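PDB 4QP0: endo-beta-mannanase from Rhizomucor miehei, which probably hydrolyses internal beta-1,4-mannosidic linkages at random in mannans, galactomannans and glucomannans, as a secreted TIM-barrel enzyme of glycoside hydrolase family 5. Local coordinates for residues A[74-79]-A[139-144]; A[105-110]-A[168-173]; A[144-149]-A[204-209]. One frame throughout, in Å; residues are numbered along the deposited sequence.

Contact 1 (A[74-79]-A[139-144]); sequences NKMVIN and IDSFKE
Ser141 meets Met76 where the helical segment 139-144 passes the strand 75-78, and Glu144, one turn further on, spans the strand from Lys75 to Ile78. The two elements run almost parallel, with axes 9.9 Å apart and directions differing by 16°. At Ser141 the hydroxyl OG touches the root of the methionine, 3.4 Å from Met76 CB and 3.6 Å from Met76 CG. This is a van der Waals contact. Next on this side comes Glu144. Its CG sits between the backbone N and the carbonyl carbon (chi1 70°), and beyond it the chain is extended toward the strand. Glu144 and Lys75 reach toward each other tip to tip: Lys75 NZ lies 3.5 Å from Glu144 OE1, a long and weak salt bridge, and Glu144 OE2 is equally far from Lys75 NZ. In the same meeting of tips Lys75 CE comes marginally closer, 3.4 Å from Glu144 OE1. The Glu144 carbonyl O, in turn, is approached by Ile78 CD1 at 4.3 Å. Only 181 Å² is buried in all, a buried serine-methionine contact beside an ion pair nearer solvent. The strand is one arm of a hairpin with strand 67-70, and Asn74 and Lys75 both face Asp70 in a G1 beta bulge. Met76 also packs on Tyr119 of helix 116-124, while Ser141 leans on Tyr120 and Phe124 of the same helix; the hairpin thus packs against both helix 136-151 and helix 116-124.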
loop_
_atom_site.group_PDB
_atom_site.type_symbol
_atom_site.label_atom_id
_atom_site.label_comp_id
_atom_site.label_asym_id
_atom_site.label_seq_id
_atom_site.Cartn_x
_atom_site.Cartn_y
_atom_site.Cartn_z
ATOM N N ASN A 74 -0.088 15.462 26.493
ATOM C CA ASN A 74 -0.604 16.218 25.333
ATOM C C ASN A 74 0.141 15.917 24.029
ATOM O O ASN A 74 0.144 16.729 23.101
ATOM C CB ASN A 74 -0.611 17.736 25.600
ATOM C CG ASN A 74 -1.440 18.117 26.813
ATOM O OD1 ASN A 74 -2.568 17.647 26.987
ATOM N ND2 ASN A 74 -0.885 18.988 27.656
ATOM N N LYS A 75 0.755 14.739 23.962
ATOM C CA LYS A 75 1.661 14.407 22.868
ATOM C C LYS A 75 1.285 13.104 22.168
ATOM O O LYS A 75 0.717 12.192 22.777
ATOM C CB LYS A 75 3.109 14.339 23.392
ATOM C CG LYS A 75 4.196 14.322 22.321
ATOM C CD LYS A 75 4.297 15.651 21.585
ATOM C CE LYS A 75 5.014 15.484 20.256
ATOM N NZ LYS A 75 5.033 16.750 19.472
ATOM N N MET A 76 1.591 13.037 20.875
ATOM C CA MET A 76 1.528 11.780 20.145
ATOM C C MET A 76 2.845 11.053 20.391
ATOM O O MET A 76 3.899 11.482 19.919
ATOM C CB MET A 76 1.298 12.018 18.648
ATOM C CG MET A 76 0.978 10.754 17.855
ATOM S SD MET A 76 -0.551 9.916 18.327
ATOM C CE MET A 76 -1.775 10.999 17.593
ATOM N N VAL A 77 2.773 9.964 21.151
ATOM C CA VAL A 77 3.970 9.202 21.515
ATOM C C VAL A 77 4.149 7.946 20.658
ATOM O O VAL A 77 3.166 7.360 20.185
ATOM C CB VAL A 77 4.022 8.869 23.028
ATOM C CG1 VAL A 77 4.024 10.154 23.846
ATOM C CG2 VAL A 77 2.870 7.966 23.444
ATOM N N ILE A 78 5.410 7.556 20.461
ATOM C CA ILE A 78 5.778 6.444 19.576
ATOM C C ILE A 78 6.347 5.274 20.381
ATOM O O ILE A 78 7.086 5.480 21.342
ATOM C CB ILE A 78 6.796 6.902 18.504
ATOM C CG1 ILE A 78 6.193 8.014 17.629
ATOM C CG2 ILE A 78 7.260 5.723 17.652
ATOM C CD1 ILE A 78 7.189 8.747 16.751
ATOM N N ASN A 79 6.013 4.052 19.968
ATOM C CA ASN A 79 6.393 2.837 20.692
ATOM C C ASN A 79 7.566 2.076 20.087
ATOM O O ASN A 79 7.410 1.361 19.092
ATOM C CB ASN A 79 5.185 1.904 20.815
ATOM C CG ASN A 79 5.458 0.697 21.694
ATOM O OD1 ASN A 79 6.382 0.705 22.515
ATOM N ND2 ASN A 79 4.647 -0.352 21.532
ATOM N N ILE A 139 -0.217 17.525 10.522
ATOM C CA ILE A 139 0.830 17.219 9.536
ATOM C C ILE A 139 2.214 17.055 10.192
ATOM O O ILE A 139 3.005 16.201 9.779
ATOM C CB ILE A 139 0.898 18.309 8.426
ATOM C CG1 ILE A 139 -0.429 18.391 7.653
ATOM C CG2 ILE A 139 2.067 18.070 7.473
ATOM C CD1 ILE A 139 -0.579 19.619 6.768
ATOM N N ASP A 140 2.498 17.874 11.208
ATOM C CA ASP A 140 3.785 17.820 11.914
ATOM C C ASP A 140 3.950 16.552 12.752
ATOM O O ASP A 140 5.077 16.085 12.972
ATOM C CB ASP A 140 3.988 19.066 12.771
ATOM C CG ASP A 140 4.377 20.275 11.947
ATOM O OD1 ASP A 140 4.855 20.092 10.805
ATOM O OD2 ASP A 140 4.213 21.410 12.442
ATOM N N SER A 141 2.821 16.006 13.198
ATOM C CA SER A 141 2.789 14.744 13.924
ATOM C C SER A 141 2.983 13.565 12.970
ATOM O O SER A 141 3.622 12.570 13.328
ATOM C CB SER A 141 1.472 14.605 14.684
ATOM O OG SER A 141 1.485 13.478 15.537
ATOM N N PHE A 142 2.433 13.674 11.760
ATOM C CA PHE A 142 2.664 12.662 10.736
ATOM C C PHE A 142 4.127 12.707 10.311
ATOM O O PHE A 142 4.768 11.663 10.170
ATOM C CB PHE A 142 1.711 12.833 9.539
ATOM C CG PHE A 142 1.735 11.675 8.555
ATOM C CD1 PHE A 142 2.080 10.376 8.963
ATOM C CD2 PHE A 142 1.387 11.879 7.215
ATOM C CE1 PHE A 142 2.101 9.323 8.053
ATOM C CE2 PHE A 142 1.402 10.821 6.305
ATOM C CZ PHE A 142 1.760 9.547 6.724
ATOM N N LYS A 143 4.655 13.918 10.146
ATOM C CA LYS A 143 6.055 14.102 9.778
ATOM C C LYS A 143 7.012 13.492 10.805
ATOM O O LYS A 143 7.844 12.642 10.457
ATOM C CB LYS A 143 6.372 15.576 9.564
ATOM C CG LYS A 143 5.944 16.107 8.210
ATOM C CD LYS A 143 6.206 17.603 8.121
ATOM C CE LYS A 143 5.865 18.131 6.736
ATOM N NZ LYS A 143 6.089 19.599 6.641
ATOM N N GLU A 144 6.885 13.900 12.065
ATOM C CA GLU A 144 7.749 13.368 13.118
ATOM C C GLU A 144 7.699 11.832 13.196
ATOM O O GLU A 144 8.706 11.197 13.508
ATOM C CB GLU A 144 7.478 14.033 14.479
ATOM C CG GLU A 144 6.146 13.690 15.140
ATOM C CD GLU A 144 5.932 14.369 16.494
ATOM O OE1 GLU A 144 4.810 14.252 17.052
ATOM O OE2 GLU A 144 6.879 15.016 17.005
#

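Contact 2 (A[105-110]-A[168-173]); sequences FTLNNN and FGWEIA
Glu171 and Thr106 face each other on neighbouring parallel strands, their side chains directed into the barrel. The glutamate CB lies against the partner backbone, 3.8 Å from Phe105 O and 4.0 Å from Thr106 CA. CG, anti to the carbonyl carbon (chi1 -57°), stays near Phe105 O, and the chain then runs on extended. Glu171 CD comes to 4.1 Å from Thr106 OG1. At the tip, Glu171 OE1 accepts a hydrogen bond from Thr106 OG1 at 3.1 Å, met on its anti side and 17° out of the carboxylate plane. The same oxygen forms a salt bridge with Arg53, whereas Glu171 OE2 lies close to Glu292 OE1. At the backbone the strands are joined by Glu171 N to Phe105 O (2.9 Å) and Leu107 N to Glu171 O (2.8 Å). On the other face Phe105 and Trp170 point the same way, Phe105 CB 3.7 Å from Trp170 CZ3; their rings are nearly parallel but offset so far that little of one lies over the other. Further on, Ala173 CA gives a CH...O contact to Asn108 O. Strands 102-106 and 167-171 are thus adjacent staves of the TIM barrel, linked by a beta-alpha-beta crossover that includes helix 136-151. Thr106 also pairs with strand 51-55, while Trp170 packs outward on Leu150 and on Ile206 of helix 192-209, its NE1 bonded to Asp210.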
loop_
_atom_site.group_PDB
_atom_site.type_symbol
_atom_site.label_atom_id
_atom_site.label_comp_id
_atom_site.label_asym_id
_atom_site.label_seq_id
_atom_site.Cartn_x
_atom_site.Cartn_y
_atom_site.Cartn_z
ATOM N N PHE A 105 5.999 -0.653 2.625
ATOM C CA PHE A 105 5.438 -0.222 3.904
ATOM C C PHE A 105 4.492 0.946 3.716
ATOM O O PHE A 105 4.870 1.975 3.152
ATOM C CB PHE A 105 6.545 0.176 4.889
ATOM C CG PHE A 105 7.200 -0.989 5.601
ATOM C CD1 PHE A 105 6.437 -1.951 6.265
ATOM C CD2 PHE A 105 8.588 -1.099 5.647
ATOM C CE1 PHE A 105 7.048 -3.014 6.926
ATOM C CE2 PHE A 105 9.199 -2.158 6.309
ATOM C CZ PHE A 105 8.429 -3.113 6.948
ATOM N N THR A 106 3.259 0.786 4.187
ATOM C CA THR A 106 2.266 1.856 4.128
ATOM C C THR A 106 2.252 2.561 5.483
ATOM O O THR A 106 2.163 1.915 6.526
ATOM C CB THR A 106 0.875 1.297 3.756
ATOM O OG1 THR A 106 0.986 0.483 2.578
ATOM C CG2 THR A 106 -0.120 2.417 3.483
ATOM N N LEU A 107 2.351 3.886 5.472
ATOM C CA LEU A 107 2.660 4.624 6.704
ATOM C C LEU A 107 1.464 5.178 7.478
ATOM O O LEU A 107 1.618 5.708 8.586
ATOM C CB LEU A 107 3.663 5.742 6.407
ATOM C CG LEU A 107 5.092 5.304 6.086
ATOM C CD1 LEU A 107 5.847 6.428 5.403
ATOM C CD2 LEU A 107 5.836 4.831 7.329
ATOM N N ASN A 108 0.279 5.051 6.892
ATOM C CA ASN A 108 -0.957 5.568 7.470
ATOM C C ASN A 108 -2.127 4.912 6.742
ATOM O O ASN A 108 -1.916 4.163 5.779
ATOM C CB ASN A 108 -1.015 7.093 7.326
ATOM C CG ASN A 108 -1.776 7.770 8.452
ATOM O OD1 ASN A 108 -2.721 7.211 9.012
ATOM N ND2 ASN A 108 -1.369 8.993 8.783
ATOM N N ASN A 109 -3.347 5.176 7.202
ATOM C CA ASN A 109 -4.552 4.588 6.614
ATOM C C ASN A 109 -5.678 5.616 6.554
ATOM O O ASN A 109 -5.849 6.404 7.490
ATOM C CB ASN A 109 -4.996 3.377 7.443
ATOM C CG ASN A 109 -6.069 2.550 6.758
ATOM O OD1 ASN A 109 -6.292 2.670 5.559
ATOM N ND2 ASN A 109 -6.739 1.700 7.527
ATOM N N ASN A 110 -6.437 5.611 5.459
ATOM C CA ASN A 110 -7.625 6.468 5.334
ATOM C C ASN A 110 -8.728 6.046 6.320
ATOM O O ASN A 110 -9.319 6.893 7.009
ATOM C CB ASN A 110 -8.155 6.452 3.895
ATOM C CG ASN A 110 -9.192 7.536 3.630
ATOM O OD1 ASN A 110 -8.908 8.735 3.731
ATOM N ND2 ASN A 110 -10.400 7.118 3.269
ATOM N N PHE A 168 11.197 -2.073 -0.264
ATOM C CA PHE A 168 10.889 -1.721 -1.651
ATOM C C PHE A 168 10.678 -0.221 -1.768
ATOM O O PHE A 168 11.270 0.432 -2.633
ATOM C CB PHE A 168 9.622 -2.448 -2.091
ATOM C CG PHE A 168 9.297 -2.311 -3.553
ATOM C CD1 PHE A 168 9.502 -3.377 -4.420
ATOM C CD2 PHE A 168 8.729 -1.138 -4.057
ATOM C CE1 PHE A 168 9.188 -3.273 -5.767
ATOM C CE2 PHE A 168 8.412 -1.029 -5.403
ATOM C CZ PHE A 168 8.640 -2.101 -6.258
ATOM N N GLY A 169 9.823 0.322 -0.905
ATOM C CA GLY A 169 9.523 1.738 -0.948
ATOM C C GLY A 169 8.463 2.094 0.059
ATOM O O GLY A 169 7.811 1.214 0.616
ATOM N N TRP A 170 8.304 3.395 0.286
ATOM C CA TRP A 170 7.300 3.942 1.210
ATOM C C TRP A 170 6.011 4.348 0.550
ATOM O O TRP A 170 6.014 4.916 -0.539
ATOM C CB TRP A 170 7.868 5.162 1.920
ATOM C CG TRP A 170 9.178 4.882 2.592
ATOM C CD1 TRP A 170 10.433 5.341 2.222
ATOM C CD2 TRP A 170 9.403 4.035 3.771
ATOM N NE1 TRP A 170 11.401 4.859 3.073
ATOM C CE2 TRP A 170 10.850 4.068 4.027
ATOM C CE3 TRP A 170 8.584 3.291 4.614
ATOM C CZ2 TRP A 170 11.426 3.376 5.087
ATOM C CZ3 TRP A 170 9.173 2.603 5.685
ATOM C CH2 TRP A 170 10.560 2.644 5.915
ATOM N N GLU A 171 4.893 4.078 1.217
ATOM C CA GLU A 171 3.612 4.611 0.790
ATOM C C GLU A 171 3.078 5.538 1.860
ATOM O O GLU A 171 3.063 5.186 3.046
ATOM C CB GLU A 171 2.612 3.490 0.528
ATOM C CG GLU A 171 3.084 2.471 -0.489
ATOM C CD GLU A 171 1.937 1.753 -1.156
ATOM O OE1 GLU A 171 1.013 1.286 -0.444
ATOM O OE2 GLU A 171 1.962 1.670 -2.402
ATOM N N ILE A 172 2.639 6.718 1.429
ATOM C CA ILE A 172 2.135 7.772 2.326
ATOM C C ILE A 172 0.968 7.304 3.205
ATOM O O ILE A 172 1.050 7.351 4.435
ATOM C CB ILE A 172 1.707 9.032 1.531
ATOM C CG1 ILE A 172 2.924 9.679 0.854
ATOM C CG2 ILE A 172 0.985 10.022 2.442
ATOM C CD1 ILE A 172 2.579 10.672 -0.240
ATOM N N ALA A 173 -0.111 6.858 2.562
ATOM C CA ALA A 173 -1.302 6.405 3.258
ATOM C C ALA A 173 -2.087 5.411 2.416
ATOM O O ALA A 173 -2.013 5.421 1.190
ATOM C CB ALA A 173 -2.182 7.588 3.619
#

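Contact 3 (A[144-149]-A[204-209]); sequences EYISHV and EYIKSI
Tyr205 and Ile146 run antiparallel alongside one another, and this pair lies between the two helices. The tyrosine CG is anti to the backbone N (chi1 -178°), which starts the ring out across the interface toward segment 144-149. There the ring is met at its edge, near its own plane: Ile146 CG2 lies 3.9 Å from Tyr205 CE2 and 4.0 Å from Tyr205 CD2, and Ser147 N also faces the rim. The phenol oxygen goes furthest. Tyr205 OH rests 3.4 Å from Ser147 CB, a contact with carbon and not with the serine hydroxyl. Ile206 supplies the second apolar layer. It crosses Ile146 at about a right angle, and its CG1 branch stands 3.8 Å from Ile146 CG2, so that one methyl group is shared between the tyrosine rim and the second isoleucine. That methyl, CG2, is placed anti to the backbone N of Ile146, pointing across the interface. No polar bond joins the segments; 234 Å² is buried between them, chiefly from Ile146, Tyr205 and Ser147. Within the second helix, Ser208 OG donates to Tyr205 O at 2.9 Å, reaching the carbonyl from the side with a C=O...donor angle of 124°. The backbone bonds from Ile209 N to Tyr205 O and Ile206 O are both weak, as the helix comes to its end here. The helices pack side by side, axes 10.3 Å apart and crossing at -32°, as neighbouring outer helices of a TIM barrel. Inward, Ile206 bears on Val215 of strand 214-216, and both Ile206 and Ile209 touch Leu150 further along helix 136-151. On its other flank that helix sends Tyr145 and His148 against Ile78 of strand 75-78.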
loop_
_atom_site.group_PDB
_atom_site.type_symbol
_atom_site.label_atom_id
_atom_site.label_comp_id
_atom_site.label_asym_id
_atom_site.label_seq_id
_atom_site.Cartn_x
_atom_site.Cartn_y
_atom_site.Cartn_z
ATOM N N GLU A 144 6.885 13.900 12.065
ATOM C CA GLU A 144 7.749 13.368 13.118
ATOM C C GLU A 144 7.699 11.832 13.196
ATOM O O GLU A 144 8.706 11.197 13.508
ATOM C CB GLU A 144 7.478 14.033 14.479
ATOM C CG GLU A 144 6.146 13.690 15.140
ATOM C CD GLU A 144 5.932 14.369 16.494
ATOM O OE1 GLU A 144 4.810 14.252 17.052
ATOM O OE2 GLU A 144 6.879 15.016 17.005
ATOM N N TYR A 145 6.543 11.246 12.880
ATOM C CA TYR A 145 6.405 9.788 12.821
ATOM C C TYR A 145 7.207 9.222 11.655
ATOM O O TYR A 145 7.961 8.254 11.825
ATOM C CB TYR A 145 4.937 9.368 12.717
ATOM C CG TYR A 145 4.728 7.867 12.620
ATOM C CD1 TYR A 145 4.931 7.043 13.729
ATOM C CD2 TYR A 145 4.333 7.269 11.422
ATOM C CE1 TYR A 145 4.735 5.672 13.656
ATOM C CE2 TYR A 145 4.143 5.889 11.334
ATOM C CZ TYR A 145 4.342 5.095 12.452
ATOM O OH TYR A 145 4.158 3.729 12.386
ATOM N N ILE A 146 7.047 9.840 10.482
ATOM C CA ILE A 146 7.774 9.451 9.274
ATOM C C ILE A 146 9.277 9.503 9.531
ATOM O O ILE A 146 9.983 8.529 9.273
ATOM C CB ILE A 146 7.363 10.317 8.060
ATOM C CG1 ILE A 146 6.009 9.854 7.531
ATOM C CG2 ILE A 146 8.409 10.280 6.948
ATOM C CD1 ILE A 146 5.342 10.844 6.600
ATOM N N SER A 147 9.747 10.624 10.071
ATOM C CA SER A 147 11.152 10.790 10.449
ATOM C C SER A 147 11.634 9.667 11.353
ATOM O O SER A 147 12.704 9.116 11.138
ATOM C CB SER A 147 11.364 12.131 11.155
ATOM O OG SER A 147 12.600 12.145 11.856
ATOM N N HIS A 148 10.839 9.340 12.365
ATOM C CA HIS A 148 11.187 8.306 13.327
ATOM C C HIS A 148 11.319 6.959 12.665
ATOM O O HIS A 148 12.276 6.224 12.918
ATOM C CB HIS A 148 10.132 8.261 14.423
ATOM C CG HIS A 148 10.500 7.380 15.585
ATOM N ND1 HIS A 148 10.829 7.875 16.789
ATOM C CD2 HIS A 148 10.588 5.998 15.689
ATOM C CE1 HIS A 148 11.112 6.865 17.625
ATOM N NE2 HIS A 148 10.969 5.715 16.948
ATOM N N VAL A 149 10.362 6.628 11.804
ATOM C CA VAL A 149 10.339 5.327 11.145
ATOM C C VAL A 149 11.513 5.190 10.180
ATOM O O VAL A 149 12.238 4.194 10.232
ATOM C CB VAL A 149 9.000 5.067 10.425
ATOM C CG1 VAL A 149 9.075 3.793 9.590
ATOM C CG2 VAL A 149 7.877 4.959 11.440
ATOM N N GLU A 204 7.552 14.782 -0.600
ATOM C CA GLU A 204 8.781 15.577 -0.564
ATOM C C GLU A 204 9.476 15.460 0.789
ATOM O O GLU A 204 10.695 15.323 0.843
ATOM C CB GLU A 204 8.535 17.040 -0.949
ATOM C CG GLU A 204 8.488 17.262 -2.458
ATOM C CD GLU A 204 7.935 18.627 -2.865
ATOM O OE1 GLU A 204 7.634 19.464 -1.975
ATOM O OE2 GLU A 204 7.793 18.859 -4.090
ATOM N N TYR A 205 8.704 15.477 1.872
ATOM C CA TYR A 205 9.286 15.291 3.204
ATOM C C TYR A 205 9.980 13.931 3.334
ATOM O O TYR A 205 11.075 13.854 3.892
ATOM C CB TYR A 205 8.251 15.486 4.314
ATOM C CG TYR A 205 8.835 15.349 5.709
ATOM C CD1 TYR A 205 9.641 16.356 6.256
ATOM C CD2 TYR A 205 8.589 14.208 6.483
ATOM C CE1 TYR A 205 10.183 16.228 7.530
ATOM C CE2 TYR A 205 9.126 14.069 7.756
ATOM C CZ TYR A 205 9.917 15.083 8.276
ATOM O OH TYR A 205 10.448 14.948 9.537
ATOM N N ILE A 206 9.347 12.872 2.823
ATOM C CA ILE A 206 9.990 11.553 2.768
ATOM C C ILE A 206 11.277 11.628 1.943
ATOM O O ILE A 206 12.320 11.140 2.384
ATOM C CB ILE A 206 9.046 10.443 2.229
ATOM C CG1 ILE A 206 7.889 10.207 3.203
ATOM C CG2 ILE A 206 9.806 9.137 1.986
ATOM C CD1 ILE A 206 6.789 9.322 2.654
ATOM N N LYS A 207 11.221 12.266 0.777
ATOM C CA LYS A 207 12.400 12.367 -0.086
ATOM C C LYS A 207 13.597 13.107 0.534
ATOM O O LYS A 207 14.748 12.759 0.258
ATOM C CB LYS A 207 12.036 12.966 -1.449
ATOM C CG LYS A 207 11.279 12.014 -2.370
ATOM C CD LYS A 207 12.143 10.853 -2.857
ATOM C CE LYS A 207 11.387 10.024 -3.882
ATOM N NZ LYS A 207 12.288 9.119 -4.638
ATOM N N SER A 208 13.326 14.108 1.377
ATOM C CA SER A 208 14.388 14.881 2.032
ATOM C C SER A 208 15.168 14.074 3.074
ATOM O O SER A 208 16.370 14.272 3.230
ATOM C CB SER A 208 13.846 16.195 2.633
ATOM O OG SER A 208 13.089 15.974 3.813
ATOM N N ILE A 209 14.497 13.168 3.784
ATOM C CA ILE A 209 15.193 12.220 4.669
ATOM C C ILE A 209 15.781 11.024 3.898
ATOM O O ILE A 209 16.951 10.672 4.063
ATOM C CB ILE A 209 14.275 11.693 5.795
ATOM C CG1 ILE A 209 13.686 12.851 6.629
ATOM C CG2 ILE A 209 15.015 10.687 6.669
ATOM C CD1 ILE A 209 14.615 13.425 7.682
#

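Overall arrangement
Helix 136-151 ties the set together: contact 1 uses the flank facing strand 75-78, contact 3 the flank facing helix 192-209, and Glu144 belongs to both. Contact 2 is the core member, wholly buried about 6 Å from the chain centre, and relies on strand hydrogen bonds and a buried carboxylate. Contacts 1 and 3, with centres about 21 and 17 Å out, are partly buried; the first adds a weak ion pair at the surface, the second is carbon packing. The layers meet directly: Phe142 of the helix touches Asn108 and Ile172 of contact 2, Ile146 packs on Leu107, and Ile206 on Trp170. Sheet, helix layer and peripheral hairpin therefore follow one another outward.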